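Local structure of iota-carrageenase (Alteromonas sp., 1H80) at residues His66-Ser74 / His97-Ile107; Arg79-Lys87 / Gly117-Lys125. The protein hydrolyses iota-carrageenans, sulfated galactans of red algal cell walls, cutting internal beta-1,4 linkages with inversion of anomeric configuration. All coordinates share one frame; numbering follows the deposited sequence.

Overall arrangement
Both contacts join parallel strands on neighbouring coils of the beta-helix, and both are partly buried. Contact 1 pairs strand 64-71 with 97-102, and contact 2 pairs 85-88 with 120-123. Strands 64-71 and 85-88 are themselves neighbours, so the contacts interlock, with their centres about 18 Å apart: Phe67 N lies 3.0 Å from Lys87 O, a probable hydrogen bond, and Leu99 packs on Val122. Each has an inward side of phenylalanine and aliphatic side chains. Their polar sides differ: in contact 1 amides, a carboxylate and waters link the coils, whereas in contact 2 a calcium ion joins a turn and a loop beside the paired strands.

Contact 1 of 2, residues His66-Ser74 / His97-Ile107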
loop_
_atom_site.group_PDB
_atom_site.type_symbol
_atom_site.label_atom_id
_atom_site.label_comp_id
_atom_site.label_asym_id
_atom_site.label_seq_id
_atom_site.Cartn_x
_atom_site.Cartn_y
_atom_site.Cartn_z
ATOM N N HIS A 66 -8.315 -3.786 -22.371
ATOM C CA HIS A 66 -9.203 -3.184 -21.397
ATOM C C HIS A 66 -9.820 -4.307 -20.575
ATOM O O HIS A 66 -10.518 -5.173 -21.109
ATOM C CB HIS A 66 -10.288 -2.366 -22.098
ATOM C CG HIS A 66 -9.776 -1.108 -22.723
ATOM N ND1 HIS A 66 -9.049 -1.097 -23.894
ATOM C CD2 HIS A 66 -9.842 0.180 -22.310
ATOM C CE1 HIS A 66 -8.690 0.143 -24.175
ATOM N NE2 HIS A 66 -9.158 0.937 -23.230
ATOM N N PHE A 67 -9.530 -4.303 -19.277
ATOM C CA PHE A 67 -10.050 -5.318 -18.370
ATOM C C PHE A 67 -10.685 -4.664 -17.155
ATOM O O PHE A 67 -10.347 -3.538 -16.797
ATOM C CB PHE A 67 -8.931 -6.215 -17.819
ATOM C CG PHE A 67 -8.112 -6.913 -18.861
ATOM C CD1 PHE A 67 -8.714 -7.680 -19.853
ATOM C CD2 PHE A 67 -6.721 -6.858 -18.807
ATOM C CE1 PHE A 67 -7.939 -8.383 -20.773
ATOM C CE2 PHE A 67 -5.939 -7.558 -19.721
ATOM C CZ PHE A 67 -6.549 -8.322 -20.703
ATOM N N LEU A 68 -11.588 -5.398 -16.516
ATOM C CA LEU A 68 -12.216 -4.942 -15.286
ATOM C C LEU A 68 -12.969 -6.090 -14.634
ATOM O O LEU A 68 -13.652 -6.863 -15.309
ATOM C CB LEU A 68 -13.177 -3.774 -15.534
ATOM C CG LEU A 68 -13.416 -2.940 -14.269
ATOM C CD1 LEU A 68 -12.152 -2.153 -13.935
ATOM C CD2 LEU A 68 -14.583 -1.982 -14.478
ATOM N N GLY A 69 -12.811 -6.214 -13.321
ATOM C CA GLY A 69 -13.502 -7.248 -12.570
ATOM C C GLY A 69 -13.171 -8.677 -12.944
ATOM O O GLY A 69 -14.036 -9.552 -12.895
ATOM N N ILE A 70 -11.920 -8.919 -13.315
ATOM C CA ILE A 70 -11.493 -10.259 -13.695
ATOM C C ILE A 70 -11.358 -11.126 -12.450
ATOM O O ILE A 70 -10.790 -10.699 -11.445
ATOM C CB ILE A 70 -10.135 -10.217 -14.419
ATOM C CG1 ILE A 70 -10.208 -9.261 -15.614
ATOM C CG2 ILE A 70 -9.735 -11.617 -14.861
ATOM C CD1 ILE A 70 -11.223 -9.661 -16.660
ATOM N N GLN A 71 -11.886 -12.344 -12.518
ATOM C CA GLN A 71 -11.816 -13.267 -11.394
ATOM C C GLN A 71 -10.730 -14.297 -11.656
ATOM O O GLN A 71 -10.882 -15.166 -12.507
ATOM C CB GLN A 71 -13.157 -13.979 -11.204
ATOM C CG GLN A 71 -14.337 -13.038 -11.020
ATOM C CD GLN A 71 -14.205 -12.167 -9.790
ATOM O OE1 GLN A 71 -14.179 -12.664 -8.663
ATOM N NE2 GLN A 71 -14.119 -10.858 -9.996
ATOM N N MET A 72 -9.628 -14.198 -10.924
ATOM C CA MET A 72 -8.542 -15.147 -11.107
ATOM C C MET A 72 -8.932 -16.496 -10.524
ATOM O O MET A 72 -9.807 -16.585 -9.662
ATOM C CB MET A 72 -7.274 -14.614 -10.446
ATOM C CG MET A 72 -6.766 -13.329 -11.095
ATOM S SD MET A 72 -6.411 -13.551 -12.860
ATOM C CE MET A 72 -6.269 -11.854 -13.423
ATOM N N LYS A 73 -8.286 -17.551 -11.007
ATOM C CA LYS A 73 -8.575 -18.896 -10.543
ATOM C C LYS A 73 -7.305 -19.704 -10.332
ATOM O O LYS A 73 -6.233 -19.336 -10.813
ATOM C CB LYS A 73 -9.488 -19.611 -11.541
ATOM C CG LYS A 73 -10.914 -19.078 -11.541
ATOM C CD LYS A 73 -11.818 -19.900 -12.445
ATOM C CE LYS A 73 -13.281 -19.569 -12.205
ATOM N NZ LYS A 73 -13.541 -18.113 -12.314
ATOM N N SER A 74 -7.447 -20.811 -9.615
ATOM C CA SER A 74 -6.329 -21.684 -9.296
ATOM C C SER A 74 -5.568 -22.244 -10.483
ATOM O O SER A 74 -6.140 -22.546 -11.532
ATOM C CB SER A 74 -6.806 -22.857 -8.441
ATOM O OG SER A 74 -7.361 -22.405 -7.225
ATOM N N HIS A 97 -13.975 -0.413 -8.122
ATOM C CA HIS A 97 -13.562 -1.376 -9.125
ATOM C C HIS A 97 -12.117 -1.816 -9.024
ATOM O O HIS A 97 -11.266 -1.105 -8.496
ATOM C CB HIS A 97 -13.800 -0.786 -10.512
ATOM C CG HIS A 97 -15.222 -0.396 -10.762
ATOM N ND1 HIS A 97 -15.568 0.743 -11.454
ATOM C CD2 HIS A 97 -16.387 -0.999 -10.425
ATOM C CE1 HIS A 97 -16.883 0.827 -11.533
ATOM N NE2 HIS A 97 -17.404 -0.219 -10.916
ATOM N N ARG A 98 -11.852 -3.011 -9.537
ATOM C CA ARG A 98 -10.509 -3.567 -9.550
ATOM C C ARG A 98 -10.329 -4.229 -10.905
ATOM O O ARG A 98 -11.288 -4.746 -11.477
ATOM C CB ARG A 98 -10.330 -4.620 -8.451
ATOM C CG ARG A 98 -10.747 -4.173 -7.061
ATOM C CD ARG A 98 -12.173 -4.601 -6.766
ATOM N NE ARG A 98 -12.628 -4.135 -5.461
ATOM C CZ ARG A 98 -13.770 -4.507 -4.895
ATOM N NH1 ARG A 98 -14.576 -5.355 -5.518
ATOM N NH2 ARG A 98 -14.110 -4.025 -3.707
ATOM N N LEU A 99 -9.111 -4.204 -11.428
ATOM C CA LEU A 99 -8.853 -4.834 -12.710
ATOM C C LEU A 99 -8.912 -6.336 -12.471
ATOM O O LEU A 99 -9.572 -7.073 -13.206
ATOM C CB LEU A 99 -7.466 -4.463 -13.237
ATOM C CG LEU A 99 -7.221 -3.052 -13.768
ATOM C CD1 LEU A 99 -5.758 -2.925 -14.157
ATOM C CD2 LEU A 99 -8.107 -2.776 -14.964
ATOM N N PHE A 100 -8.243 -6.774 -11.406
ATOM C CA PHE A 100 -8.163 -8.190 -11.076
ATOM C C PHE A 100 -8.500 -8.505 -9.628
ATOM O O PHE A 100 -8.043 -7.825 -8.712
ATOM C CB PHE A 100 -6.742 -8.691 -11.344
ATOM C CG PHE A 100 -6.162 -8.204 -12.639
ATOM C CD1 PHE A 100 -6.723 -8.581 -13.851
ATOM C CD2 PHE A 100 -5.056 -7.358 -12.644
ATOM C CE1 PHE A 100 -6.195 -8.122 -15.055
ATOM C CE2 PHE A 100 -4.518 -6.893 -13.842
ATOM C CZ PHE A 100 -5.090 -7.277 -15.050
ATOM N N GLU A 101 -9.293 -9.550 -9.428
ATOM C CA GLU A 101 -9.643 -9.978 -8.083
ATOM C C GLU A 101 -9.111 -11.396 -7.941
ATOM O O GLU A 101 -9.289 -12.224 -8.833
ATOM C CB GLU A 101 -11.156 -9.927 -7.878
ATOM C CG GLU A 101 -11.712 -8.517 -8.029
ATOM C CD GLU A 101 -13.148 -8.387 -7.566
ATOM O OE1 GLU A 101 -14.003 -9.166 -8.036
ATOM O OE2 GLU A 101 -13.420 -7.497 -6.733
ATOM N N VAL A 102 -8.437 -11.666 -6.830
ATOM C CA VAL A 102 -7.852 -12.979 -6.606
ATOM C C VAL A 102 -8.266 -13.546 -5.260
ATOM O O VAL A 102 -7.713 -13.177 -4.224
ATOM C CB VAL A 102 -6.311 -12.906 -6.656
ATOM C CG1 VAL A 102 -5.721 -14.306 -6.758
ATOM C CG2 VAL A 102 -5.872 -12.039 -7.826
ATOM N N GLY A 103 -9.251 -14.437 -5.278
ATOM C CA GLY A 103 -9.708 -15.052 -4.049
ATOM C C GLY A 103 -10.746 -14.233 -3.314
ATOM O O GLY A 103 -11.031 -14.495 -2.150
ATOM N N VAL A 104 -11.316 -13.243 -3.990
ATOM C CA VAL A 104 -12.324 -12.405 -3.356
ATOM C C VAL A 104 -13.654 -13.141 -3.282
ATOM O O VAL A 104 -14.294 -13.172 -2.228
ATOM C CB VAL A 104 -12.518 -11.086 -4.126
ATOM C CG1 VAL A 104 -13.662 -10.288 -3.509
ATOM C CG2 VAL A 104 -11.231 -10.275 -4.090
ATOM N N ASN A 105 -14.053 -13.743 -4.400
ATOM C CA ASN A 105 -15.317 -14.471 -4.477
ATOM C C ASN A 105 -15.147 -15.973 -4.640
ATOM O O ASN A 105 -16.110 -16.688 -4.915
ATOM C CB ASN A 105 -16.155 -13.930 -5.632
ATOM C CG ASN A 105 -16.444 -12.455 -5.490
ATOM O OD1 ASN A 105 -17.073 -12.026 -4.522
ATOM N ND2 ASN A 105 -15.980 -11.665 -6.451
ATOM N N ASN A 106 -13.919 -16.451 -4.483
ATOM C CA ASN A 106 -13.649 -17.875 -4.602
ATOM C C ASN A 106 -12.345 -18.207 -3.894
ATOM O O ASN A 106 -11.763 -17.361 -3.216
ATOM C CB ASN A 106 -13.574 -18.280 -6.074
ATOM C CG ASN A 106 -12.435 -17.603 -6.805
ATOM O OD1 ASN A 106 -11.798 -16.697 -6.269
ATOM N ND2 ASN A 106 -12.176 -18.032 -8.036
ATOM N N ILE A 107 -11.899 -19.446 -4.044
ATOM C CA ILE A 107 -10.669 -19.894 -3.413
ATOM C C ILE A 107 -9.635 -20.093 -4.505
ATOM O O ILE A 107 -9.871 -20.835 -5.457
ATOM C CB ILE A 107 -10.901 -21.221 -2.667
ATOM C CG1 ILE A 107 -12.026 -21.035 -1.645
ATOM C CG2 ILE A 107 -9.617 -21.674 -1.996
ATOM C CD1 ILE A 107 -12.455 -22.314 -0.953
HETATM O O HOH W 1 -12.437 -13.249 -6.826
HETATM O O HOH W 2 -10.626 -15.117 -7.657
HETATM O O HOH W 3 -10.039 -20.910 -8.242
#
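Neighbouring coils of the parallel beta-helix meet here, with Ile70 beside Phe100 and Gln71 beside Glu101 in register. The chain turns a corner at Leu99; just before the pairing, Gly69 sits at positive phi, a conformation glycine adopts easily, and its N donates to Arg98 O. Backbone bonds from Ile70 N to Leu99 O, Glu101 N to Ile70 O and Met72 N to Glu101 O then zip the strands together.

Ile70 and Phe100 point inward. Ile70 CB meets Phe100 CD1 at the ring edge (3.8 Å), and the flexible Met72 thioether brings its CE tightly against the same CD1 (3.3 Å). Leu99 CB lies over one ring face, while Phe113 and Phe135 also meet this ring. Helix 39-50 contributes Ile46, which touches Ile70 and Met72.

The other side is polar. A bend at chi2 (-62°) folds the Gln71 amide back, so that NE2 reaches Gly69 O of its own strand from above the carbonyl plane, as well as Glu101 across the contact. The bond from Gln71 NE2 to Glu101 OE1 is short (2.6 Å) and nearly straight, using the anti lone pair, with amide and carboxylate planes 79° apart. Asn105 ND2 donates to Gln71 OE1 (3.0 Å) from above the plane of the Gln71 amide, and a water donates to the same oxygen. In one of its two conformers Arg98 NH1 makes a salt bridge with Glu101 OE2 (2.7 Å), its hydrogen bond poorly aligned and weak. Farther on, Asn106 ND2 meets Met72 O in the carbonyl plane (3.2 Å).

Exchanging Gln71 for an alanine would probably leave Glu101 OE1 without its amide donor and the Asn105 amide freer to turn. The amide bond, with the Arg98 charge nearby in at least one conformer, would favour the anionic form of the buried Glu101.

Contact 2 of 2, residues Arg79-Lys87 / Gly117-Lys125; sequences RVESDVIIK and GNGFLVDFK. With CA (calcium ion), chain C; NA (sodium ion), chain G.
Ser82, in the type I turn Glu81-Val84, and Asn118-Gly119, in a loop of the next coil, are joined by a calcium ion. Ser82 binds it twice, through its carbonyl O (2.3 Å) and through OG (2.5 Å). With OG anti to the backbone N (chi1 -168°), the hydroxyl lies beside the carbonyl carbon and both oxygens reach one metal, a chelate suited to so short a side chain. Asn118 OD1 and Gly119 O supply the other protein ligands, and four waters bring the total to eight. The shared metal explains why Ser82 OG and Asn118 OD1 come as close as 2.6 Å without a hydrogen bond. Gly119 has backbone angles at which a CB would strike the preceding carbonyl oxygen. Glu81 OE1 and OE2 bind a sodium ion, OE1 also bonding to Asn62 N.

Backbone hydrogen bonds take over as the strands run parallel: Leu121 N to Val84 O, Ile86 N to Leu121 O, and Asp123 N to Ile86 O (2.8 Å).

Apolar packing centres on Phe120. Val80 sits over one face of its ring, CG1 making a CH-pi contact 3.8 Å from the centroid and 20° off the normal. Ile86 CD1 reaches Phe120 CE2 (3.8 Å) obliquely, and Val84 CB packs on Phe120 CB. Branched aliphatic residues suit these inward positions beside a flat ring.

At the far end of the pairing, charged groups gather round Asp123. Its OD1 accepts Lys125 N in an Asx turn and forms a salt bridge with Lys125 NZ (2.8 Å), the two arriving from opposite faces of the carboxylate; Lys125 NZ is shared with Asp151. Lys87 NZ stays 4.4 Å from Asp123 OD2, beyond salt-bridge range, though its aliphatic chain runs alongside.

Strand 64-71 borders strand 85-88, with Phe67 on Ile86, while strand 143-151 borders 120-123. Phe148 and Phe113 (strand 111-115) meet Phe120, continuing the apolar interior through successive coils.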
loop_
_atom_site.group_PDB
_atom_site.type_symbol
_atom_site.label_atom_id
_atom_site.label_comp_id
_atom_site.label_asym_id
_atom_site.label_seq_id
_atom_site.Cartn_x
_atom_site.Cartn_y
_atom_site.Cartn_z
ATOM N N ARG A 79 1.465 -14.499 -17.971
ATOM C CA ARG A 79 2.713 -13.850 -18.332
ATOM C C ARG A 79 2.337 -12.772 -19.325
ATOM O O ARG A 79 1.572 -13.006 -20.262
ATOM C CB ARG A 79 3.694 -14.858 -18.936
ATOM C CG ARG A 79 4.214 -15.852 -17.897
ATOM C CD ARG A 79 4.964 -15.129 -16.775
ATOM N NE ARG A 79 5.417 -16.030 -15.715
ATOM C CZ ARG A 79 4.669 -16.460 -14.700
ATOM N NH1 ARG A 79 3.399 -16.083 -14.570
ATOM N NH2 ARG A 79 5.202 -17.281 -13.806
ATOM N N VAL A 80 2.876 -11.583 -19.110
ATOM C CA VAL A 80 2.545 -10.441 -19.948
ATOM C C VAL A 80 3.735 -9.910 -20.727
ATOM O O VAL A 80 4.782 -9.629 -20.152
ATOM C CB VAL A 80 1.976 -9.313 -19.066
ATOM C CG1 VAL A 80 1.425 -8.200 -19.931
ATOM C CG2 VAL A 80 0.905 -9.872 -18.136
ATOM N N GLU A 81 3.584 -9.759 -22.038
ATOM C CA GLU A 81 4.697 -9.246 -22.823
ATOM C C GLU A 81 5.042 -7.817 -22.418
ATOM O O GLU A 81 4.202 -7.074 -21.906
ATOM C CB GLU A 81 4.412 -9.371 -24.319
ATOM C CG GLU A 81 4.361 -10.831 -24.756
ATOM C CD GLU A 81 4.501 -11.018 -26.256
ATOM O OE1 GLU A 81 3.794 -10.329 -27.014
ATOM O OE2 GLU A 81 5.317 -11.869 -26.676
ATOM N N SER A 82 6.293 -7.447 -22.654
ATOM C CA SER A 82 6.833 -6.160 -22.230
ATOM C C SER A 82 6.276 -4.852 -22.777
ATOM O O SER A 82 6.493 -3.797 -22.174
ATOM C CB SER A 82 8.350 -6.178 -22.419
ATOM O OG SER A 82 8.953 -5.069 -21.778
ATOM N N ASP A 83 5.576 -4.894 -23.906
ATOM C CA ASP A 83 5.020 -3.664 -24.463
ATOM C C ASP A 83 3.518 -3.584 -24.248
ATOM O O ASP A 83 2.841 -2.718 -24.801
ATOM C CB ASP A 83 5.341 -3.557 -25.955
ATOM C CG ASP A 83 6.825 -3.409 -26.217
ATOM O OD1 ASP A 83 7.461 -2.561 -25.555
ATOM O OD2 ASP A 83 7.357 -4.135 -27.087
ATOM N N VAL A 84 2.998 -4.489 -23.429
ATOM C CA VAL A 84 1.573 -4.511 -23.147
ATOM C C VAL A 84 1.143 -3.319 -22.310
ATOM O O VAL A 84 1.869 -2.860 -21.431
ATOM C CB VAL A 84 1.174 -5.799 -22.395
ATOM C CG1 VAL A 84 -0.251 -5.672 -21.837
ATOM C CG2 VAL A 84 1.252 -6.982 -23.342
ATOM N N ILE A 85 -0.044 -2.810 -22.615
ATOM C CA ILE A 85 -0.619 -1.709 -21.867
ATOM C C ILE A 85 -1.992 -2.207 -21.456
ATOM O O ILE A 85 -2.782 -2.645 -22.296
ATOM C CB ILE A 85 -0.783 -0.439 -22.720
ATOM C CG1 ILE A 85 0.590 0.078 -23.155
ATOM C CG2 ILE A 85 -1.520 0.624 -21.912
ATOM C CD1 ILE A 85 0.532 1.253 -24.111
ATOM N N ILE A 86 -2.254 -2.188 -20.156
ATOM C CA ILE A 86 -3.537 -2.625 -19.639
ATOM C C ILE A 86 -4.251 -1.423 -19.046
ATOM O O ILE A 86 -3.694 -0.697 -18.223
ATOM C CB ILE A 86 -3.366 -3.715 -18.558
ATOM C CG1 ILE A 86 -2.917 -5.021 -19.216
ATOM C CG2 ILE A 86 -4.673 -3.922 -17.808
ATOM C CD1 ILE A 86 -2.564 -6.123 -18.229
ATOM N N LYS A 87 -5.485 -1.214 -19.485
ATOM C CA LYS A 87 -6.292 -0.099 -19.005
ATOM C C LYS A 87 -7.598 -0.630 -18.439
ATOM O O LYS A 87 -8.079 -1.683 -18.845
ATOM C CB LYS A 87 -6.599 0.868 -20.152
ATOM C CG LYS A 87 -5.377 1.504 -20.785
ATOM C CD LYS A 87 -5.790 2.450 -21.899
ATOM C CE LYS A 87 -4.604 3.214 -22.445
ATOM N NZ LYS A 87 -5.042 4.238 -23.433
ATOM N N GLY A 117 10.383 -9.623 -19.330
ATOM C CA GLY A 117 11.346 -8.564 -19.579
ATOM C C GLY A 117 11.364 -7.451 -18.551
ATOM O O GLY A 117 11.396 -7.719 -17.352
ATOM N N ASN A 118 11.352 -6.203 -19.017
ATOM C CA ASN A 118 11.385 -5.071 -18.101
ATOM C C ASN A 118 10.008 -4.666 -17.589
ATOM O O ASN A 118 9.845 -3.602 -16.991
ATOM C CB ASN A 118 12.096 -3.863 -18.733
ATOM C CG ASN A 118 11.417 -3.366 -19.989
ATOM O OD1 ASN A 118 10.211 -3.508 -20.155
ATOM N ND2 ASN A 118 12.197 -2.753 -20.877
ATOM N N GLY A 119 9.016 -5.517 -17.827
ATOM C CA GLY A 119 7.684 -5.237 -17.325
ATOM C C GLY A 119 6.761 -4.513 -18.271
ATOM O O GLY A 119 7.187 -3.998 -19.299
ATOM N N PHE A 120 5.484 -4.474 -17.911
ATOM C CA PHE A 120 4.493 -3.821 -18.746
ATOM C C PHE A 120 3.883 -2.642 -18.025
ATOM O O PHE A 120 4.292 -2.289 -16.921
ATOM C CB PHE A 120 3.392 -4.802 -19.148
ATOM C CG PHE A 120 2.678 -5.426 -17.987
ATOM C CD1 PHE A 120 3.239 -6.498 -17.301
ATOM C CD2 PHE A 120 1.441 -4.942 -17.573
ATOM C CE1 PHE A 120 2.580 -7.080 -16.222
ATOM C CE2 PHE A 120 0.776 -5.515 -16.499
ATOM C CZ PHE A 120 1.344 -6.587 -15.820
ATOM N N LEU A 121 2.879 -2.048 -18.651
ATOM C CA LEU A 121 2.238 -0.883 -18.083
ATOM C C LEU A 121 0.754 -1.048 -17.801
ATOM O O LEU A 121 0.008 -1.585 -18.621
ATOM C CB LEU A 121 2.420 0.301 -19.034
ATOM C CG LEU A 121 1.772 1.620 -18.623
ATOM C CD1 LEU A 121 2.539 2.211 -17.457
ATOM C CD2 LEU A 121 1.775 2.583 -19.798
ATOM N N VAL A 122 0.346 -0.610 -16.616
ATOM C CA VAL A 122 -1.064 -0.586 -16.239
ATOM C C VAL A 122 -1.285 0.919 -16.268
ATOM O O VAL A 122 -0.653 1.655 -15.511
ATOM C CB VAL A 122 -1.312 -1.120 -14.823
ATOM C CG1 VAL A 122 -2.739 -0.801 -14.397
ATOM C CG2 VAL A 122 -1.089 -2.621 -14.796
ATOM N N ASP A 123 -2.166 1.378 -17.149
ATOM C CA ASP A 123 -2.393 2.810 -17.316
ATOM C C ASP A 123 -3.771 3.301 -16.872
ATOM O O ASP A 123 -4.795 2.883 -17.414
ATOM C CB ASP A 123 -2.157 3.154 -18.790
ATOM C CG ASP A 123 -2.112 4.642 -19.056
ATOM O OD1 ASP A 123 -2.050 5.431 -18.093
ATOM O OD2 ASP A 123 -2.120 5.017 -20.249
ATOM N N PHE A 124 -3.781 4.192 -15.882
ATOM C CA PHE A 124 -5.024 4.769 -15.367
ATOM C C PHE A 124 -5.158 6.223 -15.812
ATOM O O PHE A 124 -6.158 6.872 -15.508
ATOM C CB PHE A 124 -5.054 4.772 -13.832
ATOM C CG PHE A 124 -5.199 3.417 -13.201
ATOM C CD1 PHE A 124 -5.511 2.294 -13.958
ATOM C CD2 PHE A 124 -5.055 3.276 -11.822
ATOM C CE1 PHE A 124 -5.683 1.053 -13.351
ATOM C CE2 PHE A 124 -5.223 2.039 -11.206
ATOM C CZ PHE A 124 -5.538 0.926 -11.973
ATOM N N LYS A 125 -4.157 6.730 -16.523
ATOM C CA LYS A 125 -4.157 8.128 -16.954
ATOM C C LYS A 125 -5.366 8.621 -17.743
ATOM O O LYS A 125 -5.769 9.775 -17.589
ATOM C CB LYS A 125 -2.878 8.440 -17.741
ATOM C CG LYS A 125 -1.602 8.274 -16.922
ATOM C CD LYS A 125 -0.395 8.925 -17.593
ATOM C CE LYS A 125 -0.128 8.361 -18.982
ATOM N NZ LYS A 125 0.163 6.901 -18.960
HETATM CA CA CA C . 8.232 -2.804 -20.975
HETATM NA NA NA G . 4.656 -11.608 -28.913
HETATM O O HOH W 4 11.624 -6.120 -22.052
HETATM O O HOH W 5 8.828 -2.339 -23.184
HETATM O O HOH W 6 8.583 -1.493 -18.829
HETATM O O HOH W 7 6.394 -1.210 -20.854
HETATM O O HOH W 8 9.413 -0.531 -21.129
HETATM O O HOH W 9 3.587 -9.807 -29.814
#